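Local coordinates for esterase (Alcaligenes sp., PDB 1QLW), which probably hydrolyses carboxylic esters, as a bacterial member of the alpha/beta-hydrolase fold family, at residues 103-107 with 207-211; 71-77 with 171-175; 194-199 with 219-224; 143-147 with 296-300; 247-251 with 313-317. All coordinates share one frame; numbering follows the deposited sequence.

Contact 1: residues 103-107 with 207-211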
# COMPACT_ATOMS: atom_id res chain seq x y z
N ASP A 103 -6.65 -1.35 -1.93
CA ASP A 103 -6.36 -2.16 -0.75
C ASP A 103 -7.68 -2.23 0.03
O ASP A 103 -8.31 -1.21 0.29
CB ASP A 103 -5.27 -1.60 0.16
CG ASP A 103 -3.87 -1.77 -0.41
OD1 ASP A 103 -3.69 -2.60 -1.34
OD2 ASP A 103 -2.92 -1.15 0.13
N GLN A 104 -8.09 -3.46 0.36
CA GLN A 104 -9.31 -3.64 1.13
C GLN A 104 -9.30 -2.79 2.39
O GLN A 104 -8.24 -2.53 2.97
CB GLN A 104 -9.48 -5.08 1.59
CG GLN A 104 -9.98 -6.07 0.55
CD GLN A 104 -10.30 -7.41 1.18
OE1 GLN A 104 -10.89 -7.46 2.27
NE2 GLN A 104 -9.91 -8.50 0.54
N SER A 105 -10.49 -2.44 2.86
CA SER A 105 -10.59 -1.84 4.19
C SER A 105 -9.82 -2.71 5.18
O SER A 105 -9.90 -3.94 5.15
CB SER A 105 -12.06 -1.78 4.58
OG SER A 105 -12.81 -0.94 3.73
N GLY A 106 -9.05 -2.06 6.05
CA GLY A 106 -8.31 -2.77 7.07
C GLY A 106 -7.16 -3.61 6.57
O GLY A 106 -6.76 -4.54 7.27
N ARG A 107 -6.62 -3.28 5.41
CA ARG A 107 -5.51 -4.00 4.81
C ARG A 107 -4.59 -2.98 4.12
O ARG A 107 -5.06 -2.01 3.56
CB ARG A 107 -6.00 -5.02 3.77
CG ARG A 107 -4.99 -6.07 3.34
CD ARG A 107 -4.86 -7.27 4.27
NE ARG A 107 -6.16 -7.91 4.50
CZ ARG A 107 -6.80 -8.66 3.60
NH1 ARG A 107 -6.19 -8.98 2.47
NH2 ARG A 107 -8.04 -9.03 3.85
N GLN A 207 -10.99 -14.59 -1.06
CA GLN A 207 -11.77 -13.96 0.01
C GLN A 207 -12.68 -12.85 -0.49
O GLN A 207 -13.78 -12.66 0.04
CB GLN A 207 -10.76 -13.35 0.99
CG GLN A 207 -11.34 -12.48 2.10
CD GLN A 207 -10.16 -11.82 2.78
OE1 GLN A 207 -9.65 -10.80 2.29
NE2 GLN A 207 -9.66 -12.39 3.86
N SER A 208 -12.23 -12.05 -1.45
CA SER A 208 -13.06 -10.97 -1.97
C SER A 208 -13.93 -11.43 -3.12
O SER A 208 -14.69 -10.61 -3.67
CB SER A 208 -12.25 -9.76 -2.42
OG SER A 208 -11.46 -10.13 -3.54
N GLY A 209 -13.89 -12.71 -3.47
CA GLY A 209 -14.70 -13.23 -4.56
C GLY A 209 -16.15 -12.83 -4.45
O GLY A 209 -16.77 -12.43 -5.44
N ILE A 210 -16.72 -12.97 -3.26
CA ILE A 210 -18.13 -12.66 -3.03
C ILE A 210 -18.43 -11.17 -3.00
O ILE A 210 -19.57 -10.75 -3.19
CB ILE A 210 -18.58 -13.33 -1.71
CG1 ILE A 210 -20.10 -13.39 -1.59
CG2 ILE A 210 -17.98 -12.66 -0.49
CD1 ILE A 210 -20.80 -14.19 -2.66
N TYR A 211 -17.41 -10.33 -2.72
CA TYR A 211 -17.66 -8.90 -2.54
C TYR A 211 -18.46 -8.24 -3.63
O TYR A 211 -19.43 -7.54 -3.31
CB TYR A 211 -16.39 -8.09 -2.28
CG TYR A 211 -15.61 -8.35 -1.02
CD1 TYR A 211 -15.95 -9.26 -0.03
CD2 TYR A 211 -14.47 -7.57 -0.79
CE1 TYR A 211 -15.15 -9.44 1.09
CE2 TYR A 211 -13.68 -7.72 0.32
CZ TYR A 211 -14.02 -8.67 1.27
OH TYR A 211 -13.26 -8.88 2.40
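The carboxamide of Gln104 reaches both Gln207 and Tyr211, spending one end on each. Its OE1 accepts from the phenol, 2.8 Å from Tyr211 OH, and its NE2 donates to Gln207 OE1 at 2.9 Å. Gln104 can span the distance because its chain is extended beyond CG. Amide and ring stand steeply to each other (77°): OE1 lies in the plane of the Tyr211 ring, at its edge, whereas the hydroxyl sits above the carbonyl plane of the amide and off its lone pairs. Over one face of the same ring lies its own turn, with Ser208 CA above the centre. That type I turn, closed by Tyr211 N on Ser208 O at 2.9 Å, is in the connection between strand 200-205 and helix 211-218, the place of the nucleophile elbow in alpha/beta hydrolases; a sulfate ion, probably from the crystallisation liquor, lies about 3 Å from the Gln207 side chain and may mark a pocket. Gln207 OE1 takes a second donor, Arg107 NH2 at 2.9 Å. This bond is nearly straight (167°) and runs in the guanidinium plane, while Gln104 NE2 arrives in the carbonyl plane of Gln207. Two donors on OE1, and Asp175 accepting from NE2, fix the rotation of the Gln207 amide. Arg107 is bent at its second and third torsions (chi2 82°), which brings its guanidinium round to Gln207 from the opposite direction. It is itself held by a salt bridge from NH2 to Asp175 and by bonds from NH1 to the carbonyls of Gly70 and Leu73.

Contact 2: residues 71-77 with 171-175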
# COMPACT_ATOMS: atom_id res chain seq x y z
N CYS A 71 -7.46 -12.68 0.43
CA CYS A 71 -6.89 -12.76 1.77
C CYS A 71 -5.40 -12.59 1.76
O CYS A 71 -4.71 -12.88 0.78
CB CYS A 71 -7.15 -14.07 2.51
SG CYS A 71 -5.88 -15.34 2.31
N CYS A 72 -4.85 -12.12 2.89
CA CYS A 72 -3.44 -12.33 3.17
C CYS A 72 -2.52 -11.57 2.23
O CYS A 72 -1.32 -11.85 2.19
CB CYS A 72 -3.15 -13.86 3.06
SG CYS A 72 -4.39 -14.98 3.66
N LEU A 73 -3.05 -10.64 1.47
CA LEU A 73 -2.41 -9.97 0.35
C LEU A 73 -2.92 -8.54 0.29
O LEU A 73 -3.86 -8.18 0.99
CB LEU A 73 -2.74 -10.71 -0.96
CG LEU A 73 -2.21 -12.13 -1.11
CD1 LEU A 73 -2.97 -12.86 -2.22
CD2 LEU A 73 -0.72 -12.10 -1.39
N THR A 74 -2.32 -7.76 -0.59
CA THR A 74 -2.75 -6.39 -0.84
C THR A 74 -2.92 -6.21 -2.34
O THR A 74 -2.86 -7.17 -3.12
CB THR A 74 -1.74 -5.36 -0.30
OG1 THR A 74 -0.55 -5.39 -1.10
CG2 THR A 74 -1.43 -5.60 1.16
N GLY A 75 -3.11 -4.98 -2.79
CA GLY A 75 -3.19 -4.69 -4.22
C GLY A 75 -1.91 -5.02 -4.96
O GLY A 75 -1.93 -5.11 -6.20
N MET A 76 -0.79 -5.23 -4.26
CA MET A 76 0.41 -5.81 -4.86
C MET A 76 0.09 -7.07 -5.64
O MET A 76 0.82 -7.37 -6.60
CB MET A 76 1.41 -6.11 -3.74
CG MET A 76 2.65 -6.86 -4.18
SD MET A 76 3.71 -5.88 -5.27
CE MET A 76 4.92 -7.09 -5.77
N THR A 77 -0.94 -7.82 -5.29
CA THR A 77 -1.36 -9.02 -6.01
C THR A 77 -1.26 -8.81 -7.52
O THR A 77 -0.85 -9.74 -8.22
CB THR A 77 -2.83 -9.33 -5.67
OG1 THR A 77 -2.96 -9.76 -4.31
CG2 THR A 77 -3.41 -10.44 -6.55
N GLN A 171 5.13 -10.58 -0.20
CA GLN A 171 3.96 -9.74 -0.40
C GLN A 171 2.77 -10.15 0.46
O GLN A 171 1.74 -9.46 0.41
CB GLN A 171 3.56 -9.65 -1.87
CG GLN A 171 2.94 -10.88 -2.49
CD GLN A 171 2.42 -10.59 -3.88
OE1 GLN A 171 3.22 -10.54 -4.86
NE2 GLN A 171 1.15 -10.38 -4.03
N MET A 172 2.89 -11.20 1.25
CA MET A 172 1.80 -11.65 2.11
C MET A 172 1.85 -10.92 3.44
O MET A 172 2.93 -10.63 3.97
CB MET A 172 1.89 -13.17 2.31
CG MET A 172 1.66 -13.88 0.98
SD MET A 172 1.45 -15.67 1.13
CE MET A 172 -0.17 -15.72 1.92
N VAL A 173 0.66 -10.61 3.95
CA VAL A 173 0.49 -9.75 5.12
C VAL A 173 -0.58 -10.32 6.04
O VAL A 173 -1.46 -11.07 5.61
CB VAL A 173 0.08 -8.32 4.69
CG1 VAL A 173 1.13 -7.65 3.80
CG2 VAL A 173 -1.27 -8.29 3.99
N PRO A 174 -0.59 -9.90 7.31
CA PRO A 174 -1.69 -10.25 8.21
C PRO A 174 -3.02 -9.72 7.71
O PRO A 174 -3.12 -8.67 7.08
CB PRO A 174 -1.30 -9.60 9.53
CG PRO A 174 0.18 -9.53 9.47
CD PRO A 174 0.51 -9.21 8.03
N ASP A 175 -4.06 -10.45 8.09
CA ASP A 175 -5.42 -10.22 7.62
C ASP A 175 -6.33 -9.94 8.80
O ASP A 175 -6.39 -10.73 9.74
CB ASP A 175 -5.86 -11.45 6.82
CG ASP A 175 -7.04 -11.19 5.95
OD1 ASP A 175 -7.95 -10.47 6.39
OD2 ASP A 175 -7.05 -11.73 4.81
O HOH W 1 1.69 -6.56 0.12
O HOH W 2 0.08 -8.79 -1.88
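The backbones at Cys72-Leu73 and Met172-Val173 cross steeply, heading in roughly opposing directions: Cys72 lies nearest Val173, and Leu73 CA is 4.9 Å from Met172 CA. A single backbone hydrogen bond joins them, from Val173 N to Cys72 O (2.9 Å). The donor stands above the carbonyl plane of Cys72, and Met172 CA makes a CA-H...O contact to the same oxygen, Cys72 O, at 3.1 Å. Cys72 has positive phi (67°) and is joined to Cys71 by a disulfide between adjacent residues, a rare vicinal bridge. Cys72 N is bound by Asp175 OD2 at 2.9 Å, on the anti side of the carboxylate. Further along, two waters tie Gln171 O to Thr74: one accepts from Thr74 OG1, the other from Thr74 N. Thr74 OG1 also accepts from Met76 N in an ST turn, a second role that fixes its rotation.

The apolar atoms fill in between. Met172, bent at its last torsion (chi3 70°), brings CE to 3.7 Å from Cys72 CB, and its CG lies 3.8 Å from Leu73 CD2. The Met76 side chain crosses that of Gln171 at about a right angle, with Met76 CG 3.7 Å from Gln171 CB. Val173 CG2 meets Thr74 CG2 at 3.9 Å.

The loop after strand 65-68, which commonly supplies the oxyanion hole in alpha/beta hydrolases, is thus laid against the chain leaving helix 165-171, with Phe22 of the second subunit packed on Gln171.

Contact 3: residues 194-199 with 219-224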
# COMPACT_ATOMS: atom_id res chain seq x y z
N ALA A 194 -18.03 2.47 -7.55
CA ALA A 194 -18.74 2.22 -8.81
C ALA A 194 -19.63 3.39 -9.20
O ALA A 194 -19.74 3.73 -10.39
CB ALA A 194 -19.51 0.92 -8.73
N ILE A 195 -20.31 3.97 -8.22
CA ILE A 195 -21.19 5.11 -8.48
C ILE A 195 -20.36 6.30 -8.92
O ILE A 195 -20.72 7.01 -9.86
CB ILE A 195 -22.04 5.40 -7.23
CG1 ILE A 195 -23.04 4.25 -7.02
CG2 ILE A 195 -22.78 6.73 -7.34
CD1 ILE A 195 -23.70 4.27 -5.65
N LYS A 196 -19.24 6.55 -8.27
CA LYS A 196 -18.34 7.65 -8.62
C LYS A 196 -17.88 7.51 -10.07
O LYS A 196 -17.84 8.49 -10.81
CB LYS A 196 -17.12 7.67 -7.70
CG LYS A 196 -15.99 8.61 -8.09
CD LYS A 196 -14.78 8.50 -7.18
CE LYS A 196 -13.62 9.39 -7.55
NZ LYS A 196 -13.96 10.83 -7.56
N LEU A 197 -17.49 6.30 -10.45
CA LEU A 197 -16.99 6.06 -11.79
C LEU A 197 -18.10 6.00 -12.83
O LEU A 197 -17.82 6.19 -14.02
CB LEU A 197 -16.19 4.75 -11.83
CG LEU A 197 -14.93 4.73 -10.95
CD1 LEU A 197 -14.22 3.40 -11.09
CD2 LEU A 197 -14.00 5.89 -11.27
N ASP A 198 -19.32 5.71 -12.42
CA ASP A 198 -20.45 5.58 -13.31
C ASP A 198 -20.22 4.44 -14.29
O ASP A 198 -20.47 4.55 -15.48
CB ASP A 198 -20.80 6.89 -14.01
CG ASP A 198 -22.16 6.86 -14.68
OD1 ASP A 198 -23.07 6.18 -14.14
OD2 ASP A 198 -22.29 7.50 -15.74
N GLY A 199 -19.81 3.28 -13.76
CA GLY A 199 -19.68 2.08 -14.57
C GLY A 199 -18.29 1.50 -14.52
O GLY A 199 -17.36 2.04 -15.12
N ASN A 219 -26.60 -2.29 -3.95
CA ASN A 219 -26.94 -1.24 -4.91
C ASN A 219 -26.30 -1.60 -6.24
O ASN A 219 -25.07 -1.67 -6.32
CB ASN A 219 -26.41 0.09 -4.39
CG ASN A 219 -26.87 1.26 -5.21
OD1 ASN A 219 -27.33 1.08 -6.34
ND2 ASN A 219 -26.81 2.48 -4.67
N PRO A 220 -27.07 -1.87 -7.29
CA PRO A 220 -26.49 -2.27 -8.56
C PRO A 220 -25.88 -1.11 -9.35
O PRO A 220 -25.24 -1.35 -10.38
CB PRO A 220 -27.67 -2.87 -9.31
CG PRO A 220 -28.84 -2.13 -8.77
CD PRO A 220 -28.55 -1.90 -7.30
N LYS A 221 -26.09 0.13 -8.94
CA LYS A 221 -25.66 1.28 -9.71
C LYS A 221 -24.17 1.29 -9.96
O LYS A 221 -23.35 1.17 -9.06
CB LYS A 221 -26.08 2.58 -9.02
CG LYS A 221 -25.76 3.84 -9.80
CD LYS A 221 -26.42 5.06 -9.17
CE LYS A 221 -26.18 6.29 -10.03
NZ LYS A 221 -26.31 5.98 -11.48
N GLY A 222 -23.82 1.45 -11.23
CA GLY A 222 -22.43 1.56 -11.65
C GLY A 222 -21.68 0.25 -11.80
O GLY A 222 -20.48 0.28 -12.11
N ILE A 223 -22.35 -0.89 -11.60
CA ILE A 223 -21.67 -2.18 -11.72
C ILE A 223 -21.94 -2.74 -13.09
O ILE A 223 -23.04 -3.22 -13.39
CB ILE A 223 -22.09 -3.16 -10.62
CG1 ILE A 223 -21.85 -2.50 -9.27
CG2 ILE A 223 -21.35 -4.48 -10.76
CD1 ILE A 223 -22.26 -3.31 -8.08
N THR A 224 -20.95 -2.71 -13.97
CA THR A 224 -21.15 -3.07 -15.37
C THR A 224 -21.08 -4.56 -15.59
O THR A 224 -21.84 -5.11 -16.38
CB THR A 224 -20.07 -2.34 -16.20
OG1 THR A 224 -20.10 -0.94 -15.89
CG2 THR A 224 -20.25 -2.57 -17.68
O HOH W 3 -23.25 6.65 -11.07
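Strands 200-205 and 223-229 are parallel neighbours joined through helix 211-218, a beta-alpha-beta crossover of the alpha/beta-hydrolase sheet, and this contact binds the two turns that lead into them. Gly199 and Gly222 approach to 4.0 Å between CA atoms, with a CA-H...O contact of 3.2 Å from Gly199 CA to Gly222 O. Neither residue has a side chain to keep the backbones apart, and Gly222, at positive phi (82°), lies in a type II turn from Pro220 to Ile223. The start of that turn is braced by an Asx turn, Asn219 OD1 accepting from Lys221 N at 3.0 Å.

Around the glycines the helix end contributes apolar side chains. Ala194 CB rests 3.6 Å from Gly222 O. Ile195 crosses the Lys221 chain at about a right angle, its CG1 3.9 Å from Lys221 CG, and extends CD1 to Asn219 ND2. Thr224 OG1, on the strand, comes to 3.3 Å from Gly199 CA.

At the outer rim Lys221 is extended until its last torsion, where it bends and brings NZ to 4.2 Å from Asp198 OD1, beyond salt-bridge range. A water bridges them instead: it donates to Asp198 OD1 and to Ile195 O at the helix end, and takes a weak bond from Lys221 NZ. The attraction between the charges is therefore probably modest and softened by solvent; van der Waals and CA-H...O contacts dominate, while backbone bonds of Gly222 and Thr224 to Thr200 join the strands alongside.

Contact 4: residues 143-147 with 296-300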
# COMPACT_ATOMS: atom_id res chain seq x y z
N ALA A 143 -0.48 -25.01 0.05
CA ALA A 143 -1.62 -25.89 -0.19
C ALA A 143 -2.87 -25.10 -0.53
O ALA A 143 -3.64 -25.51 -1.42
CB ALA A 143 -1.82 -26.82 1.00
N ILE A 144 -3.14 -23.98 0.13
CA ILE A 144 -4.29 -23.15 -0.22
C ILE A 144 -4.23 -22.70 -1.67
O ILE A 144 -5.23 -22.68 -2.39
CB ILE A 144 -4.38 -21.91 0.70
CG1 ILE A 144 -4.67 -22.38 2.13
CG2 ILE A 144 -5.43 -20.92 0.21
CD1 ILE A 144 -4.45 -21.35 3.22
N PHE A 145 -3.02 -22.39 -2.13
CA PHE A 145 -2.82 -21.89 -3.48
C PHE A 145 -2.66 -23.00 -4.51
O PHE A 145 -2.61 -22.72 -5.71
CB PHE A 145 -1.62 -20.96 -3.53
CG PHE A 145 -1.73 -19.69 -2.72
CD1 PHE A 145 -2.95 -19.20 -2.27
CD2 PHE A 145 -0.60 -18.97 -2.41
CE1 PHE A 145 -3.05 -18.03 -1.54
CE2 PHE A 145 -0.68 -17.79 -1.68
CZ PHE A 145 -1.89 -17.33 -1.25
N ARG A 146 -2.58 -24.25 -4.05
CA ARG A 146 -2.50 -25.43 -4.89
C ARG A 146 -1.22 -25.43 -5.71
O ARG A 146 -1.21 -25.87 -6.88
CB ARG A 146 -3.74 -25.60 -5.78
CG ARG A 146 -5.05 -25.56 -5.03
CD ARG A 146 -6.23 -26.07 -5.86
NE ARG A 146 -6.27 -25.47 -7.18
CZ ARG A 146 -6.68 -24.24 -7.45
NH1 ARG A 146 -7.21 -23.48 -6.48
NH2 ARG A 146 -6.55 -23.75 -8.68
N PHE A 147 -0.10 -25.10 -5.07
CA PHE A 147 1.17 -25.21 -5.76
C PHE A 147 1.66 -26.66 -5.84
O PHE A 147 2.46 -26.98 -6.70
CB PHE A 147 2.23 -24.37 -5.05
CG PHE A 147 2.00 -22.88 -5.09
CD1 PHE A 147 1.14 -22.28 -6.00
CD2 PHE A 147 2.68 -22.09 -4.19
CE1 PHE A 147 0.98 -20.90 -6.00
CE2 PHE A 147 2.53 -20.71 -4.19
CZ PHE A 147 1.69 -20.11 -5.10
N ASN A 296 -2.80 -24.04 -13.88
CA ASN A 296 -2.93 -22.78 -13.16
C ASN A 296 -3.20 -23.01 -11.68
O ASN A 296 -3.98 -23.86 -11.29
CB ASN A 296 -3.99 -21.88 -13.77
CG ASN A 296 -3.48 -21.20 -15.02
OD1 ASN A 296 -3.77 -21.62 -16.14
ND2 ASN A 296 -2.69 -20.14 -14.80
N SER A 297 -2.53 -22.15 -10.90
CA SER A 297 -2.68 -22.15 -9.46
C SER A 297 -3.81 -21.20 -9.07
O SER A 297 -4.42 -20.52 -9.90
CB SER A 297 -1.39 -21.70 -8.80
OG SER A 297 -1.18 -20.30 -8.92
N HIS A 298 -4.02 -21.09 -7.75
CA HIS A 298 -4.96 -20.08 -7.27
C HIS A 298 -4.49 -18.65 -7.58
O HIS A 298 -5.30 -17.74 -7.71
CB HIS A 298 -5.10 -20.25 -5.76
CG HIS A 298 -6.05 -19.31 -5.11
ND1 HIS A 298 -7.39 -19.25 -5.45
CD2 HIS A 298 -5.88 -18.40 -4.13
CE1 HIS A 298 -7.98 -18.32 -4.70
NE2 HIS A 298 -7.08 -17.82 -3.85
N MET A 299 -3.18 -18.47 -7.66
CA MET A 299 -2.57 -17.18 -7.95
C MET A 299 -2.38 -17.01 -9.46
O MET A 299 -1.32 -16.60 -9.94
CB MET A 299 -1.25 -17.05 -7.20
CG MET A 299 -1.38 -17.12 -5.70
SD MET A 299 -2.40 -15.87 -4.94
CE MET A 299 -1.54 -14.37 -5.41
N MET A 300 -3.45 -17.25 -10.22
CA MET A 300 -3.31 -17.35 -11.68
C MET A 300 -2.92 -16.02 -12.32
O MET A 300 -2.36 -16.02 -13.42
CB MET A 300 -4.57 -17.94 -12.30
CG MET A 300 -5.78 -17.03 -12.17
SD MET A 300 -7.25 -17.77 -12.94
CE MET A 300 -7.55 -19.11 -11.76
O HOH W 4 -2.76 -25.90 -9.48
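The carbonyl O of Asn296 lies 3.7 Å from Arg146 NH2, while its side-chain amide nitrogen, ND2, bonds to Asp303 and Asn305. Ser297 follows, its CB lying in the plane of the Phe147 ring at the edge. Ser297 OG turns back to accept from Met299 N in an ST turn and also bonds Asp303.

His298 carries the hydrogen bond of the contact: its N-H runs almost straight (175°) to Phe145 O, with His298 N 3.0 Å from that oxygen. The acceptor belongs to the exit from helix 138-144, where a Schellman motif, with Arg146 at positive phi, ends the turn. Arg146 heads toward the partner loop, and its chain, bent at chi3, brings one guanidinium face over His298 N. The His298 imidazole meets the Phe145 ring rim to rim: His298 CD2 lies 3.6 Å from Phe145 CD1, with the planes only 23° apart. Its ND1 and Arg146 NH1 both bind Glu230 OE1, so the arginine is a second-shell partner of the His298-Glu230 pair. The position, after strand 283-287, is consistent with the catalytic histidine of an alpha/beta hydrolase.

Met299 folds compactly, every torsion near -60°, which lays both CG and SD over one face of Phe145, each 4.0 Å from the ring centroid: a CH-pi and a Met-aromatic contact in one.

Helix 165-171 packs Leu168 on Phe145 and Phe147, and helix 306-319 touches Asn296 and Met300 through Val309.

Contact 5: residues 247-251 with 313-317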
# COMPACT_ATOMS: atom_id res chain seq x y z
N PRO A 247 -23.61 -9.05 -16.29
CA PRO A 247 -22.90 -10.25 -16.75
C PRO A 247 -21.84 -10.65 -15.73
O PRO A 247 -21.16 -9.80 -15.15
CB PRO A 247 -22.32 -9.84 -18.09
CG PRO A 247 -23.10 -8.65 -18.53
CD PRO A 247 -23.47 -7.94 -17.25
N VAL A 248 -21.69 -11.96 -15.57
CA VAL A 248 -20.77 -12.54 -14.61
C VAL A 248 -19.88 -13.61 -15.21
O VAL A 248 -20.34 -14.49 -15.92
CB VAL A 248 -21.56 -13.20 -13.45
CG1 VAL A 248 -20.65 -13.95 -12.49
CG2 VAL A 248 -22.44 -12.20 -12.72
N LEU A 249 -18.58 -13.50 -14.89
CA LEU A 249 -17.60 -14.49 -15.25
C LEU A 249 -16.91 -14.99 -13.98
O LEU A 249 -16.41 -14.16 -13.22
CB LEU A 249 -16.54 -13.90 -16.19
CG LEU A 249 -15.42 -14.85 -16.60
CD1 LEU A 249 -15.94 -15.99 -17.47
CD2 LEU A 249 -14.33 -14.10 -17.35
N VAL A 250 -16.91 -16.29 -13.76
CA VAL A 250 -16.20 -16.90 -12.63
C VAL A 250 -15.11 -17.77 -13.24
O VAL A 250 -15.40 -18.57 -14.12
CB VAL A 250 -17.15 -17.69 -11.71
CG1 VAL A 250 -16.37 -18.44 -10.65
CG2 VAL A 250 -18.20 -16.76 -11.11
N VAL A 251 -13.87 -17.63 -12.78
CA VAL A 251 -12.74 -18.32 -13.38
C VAL A 251 -12.08 -19.26 -12.37
O VAL A 251 -11.76 -18.85 -11.25
CB VAL A 251 -11.67 -17.32 -13.88
CG1 VAL A 251 -10.58 -18.06 -14.66
CG2 VAL A 251 -12.29 -16.23 -14.75
N ILE A 313 -10.03 -13.40 -20.10
CA ILE A 313 -10.90 -12.54 -19.31
C ILE A 313 -11.24 -11.27 -20.07
O ILE A 313 -12.40 -10.85 -20.12
CB ILE A 313 -10.24 -12.25 -17.95
CG1 ILE A 313 -10.20 -13.54 -17.12
CG2 ILE A 313 -10.97 -11.14 -17.22
CD1 ILE A 313 -9.37 -13.40 -15.85
N LEU A 314 -10.24 -10.63 -20.67
CA LEU A 314 -10.48 -9.39 -21.40
C LEU A 314 -11.36 -9.60 -22.62
O LEU A 314 -12.20 -8.76 -22.94
CB LEU A 314 -9.16 -8.72 -21.79
CG LEU A 314 -8.29 -8.24 -20.63
CD1 LEU A 314 -6.97 -7.71 -21.15
CD2 LEU A 314 -9.01 -7.18 -19.81
N ASP A 315 -11.20 -10.75 -23.28
CA ASP A 315 -12.07 -11.09 -24.41
C ASP A 315 -13.52 -11.16 -23.93
O ASP A 315 -14.44 -10.63 -24.56
CB ASP A 315 -11.67 -12.41 -25.06
CG ASP A 315 -12.65 -12.91 -26.09
OD1 ASP A 315 -12.65 -12.39 -27.23
OD2 ASP A 315 -13.44 -13.83 -25.78
N TRP A 316 -13.75 -11.80 -22.79
CA TRP A 316 -15.08 -11.89 -22.21
C TRP A 316 -15.60 -10.51 -21.84
O TRP A 316 -16.75 -10.18 -22.14
CB TRP A 316 -15.08 -12.84 -21.01
CG TRP A 316 -16.45 -12.97 -20.39
CD1 TRP A 316 -17.40 -13.89 -20.68
CD2 TRP A 316 -17.01 -12.13 -19.37
NE1 TRP A 316 -18.52 -13.69 -19.91
CE2 TRP A 316 -18.32 -12.60 -19.11
CE3 TRP A 316 -16.52 -11.02 -18.66
CZ2 TRP A 316 -19.14 -12.00 -18.17
CZ3 TRP A 316 -17.36 -10.44 -17.73
CH2 TRP A 316 -18.65 -10.93 -17.49
N ILE A 317 -14.75 -9.68 -21.21
CA ILE A 317 -15.20 -8.34 -20.83
C ILE A 317 -15.62 -7.56 -22.06
O ILE A 317 -16.68 -6.93 -22.08
CB ILE A 317 -14.12 -7.58 -20.06
CG1 ILE A 317 -13.91 -8.23 -18.69
CG2 ILE A 317 -14.51 -6.12 -19.92
CD1 ILE A 317 -12.74 -7.67 -17.90
O HOH W 5 -21.26 -14.47 -19.07
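Trp316 of helix 306-319 lies flat against Leu249 of strand 248-252, one of the helix-on-sheet layers of the alpha/beta-hydrolase fold. Strand and helix segments run nearly antiparallel (169°), their axes 10.0 Å apart. With CG anti to the backbone N, the indole is carried off the helix toward the sheet. Trp316 CB begins the contact, 3.9 Å from Leu249 CD2, and CG lies at the same reach of that methyl. On the pyrrole side CD1 meets the other methyl, Leu249 CD1. The shared bond of the bicycle, CD2 and CE2, is met by Leu249 CB, which stands over the six-membered ring 3.5 Å from its centroid and only 5° off the normal, a well-centred CH-pi contact; CE3 and CZ3 face the same carbon. Farther out CZ2 touches the backbone at Val248 C (3.4 Å) and the ring of Pro247 at CB (3.8 Å). The tip, Trp316 CH2, ends 3.6 Å from Pro247 O, an oxygen at the edge of the ring and near its plane.

One turn earlier on the helix, Ile313 CG1 packs on Val251 CG2 at 4.1 Å and on Leu249 CD2. Val248 and Val250, alternate along the strand, turn instead to helix 263-278, which covers the other face. The polar atom of the indole is answered by a water in the ring plane, which accepts from Trp316 NE1 at 3.0 Å and donates to Val248 O.

Overall arrangement
Contacts 1, 2, 4 and 5 are buried, whereas contact 3 is partly exposed, at the end where strands 200-205 and 223-229 begin, about 31 Å between centres from contact 4. Contacts 1 and 2 interlock, Asp103 OD1 of the first accepting from Gly75 N of the second. Contact 4 joins contact 2 through Leu73 on Met299 and Met172 on Phe145. These three bring loops together round the probable active site; all rely on hydrogen bonds and involve charged side chains with partners outside their own segments. Contacts 3 and 5 reach neighbouring strands, 223-229 and 248-252, but contact 5 is apolar and aromatic, contact 3 close backbone packing with a solvent-bridged charged rim. Met300 touching Val251 links contact 5 to contact 4.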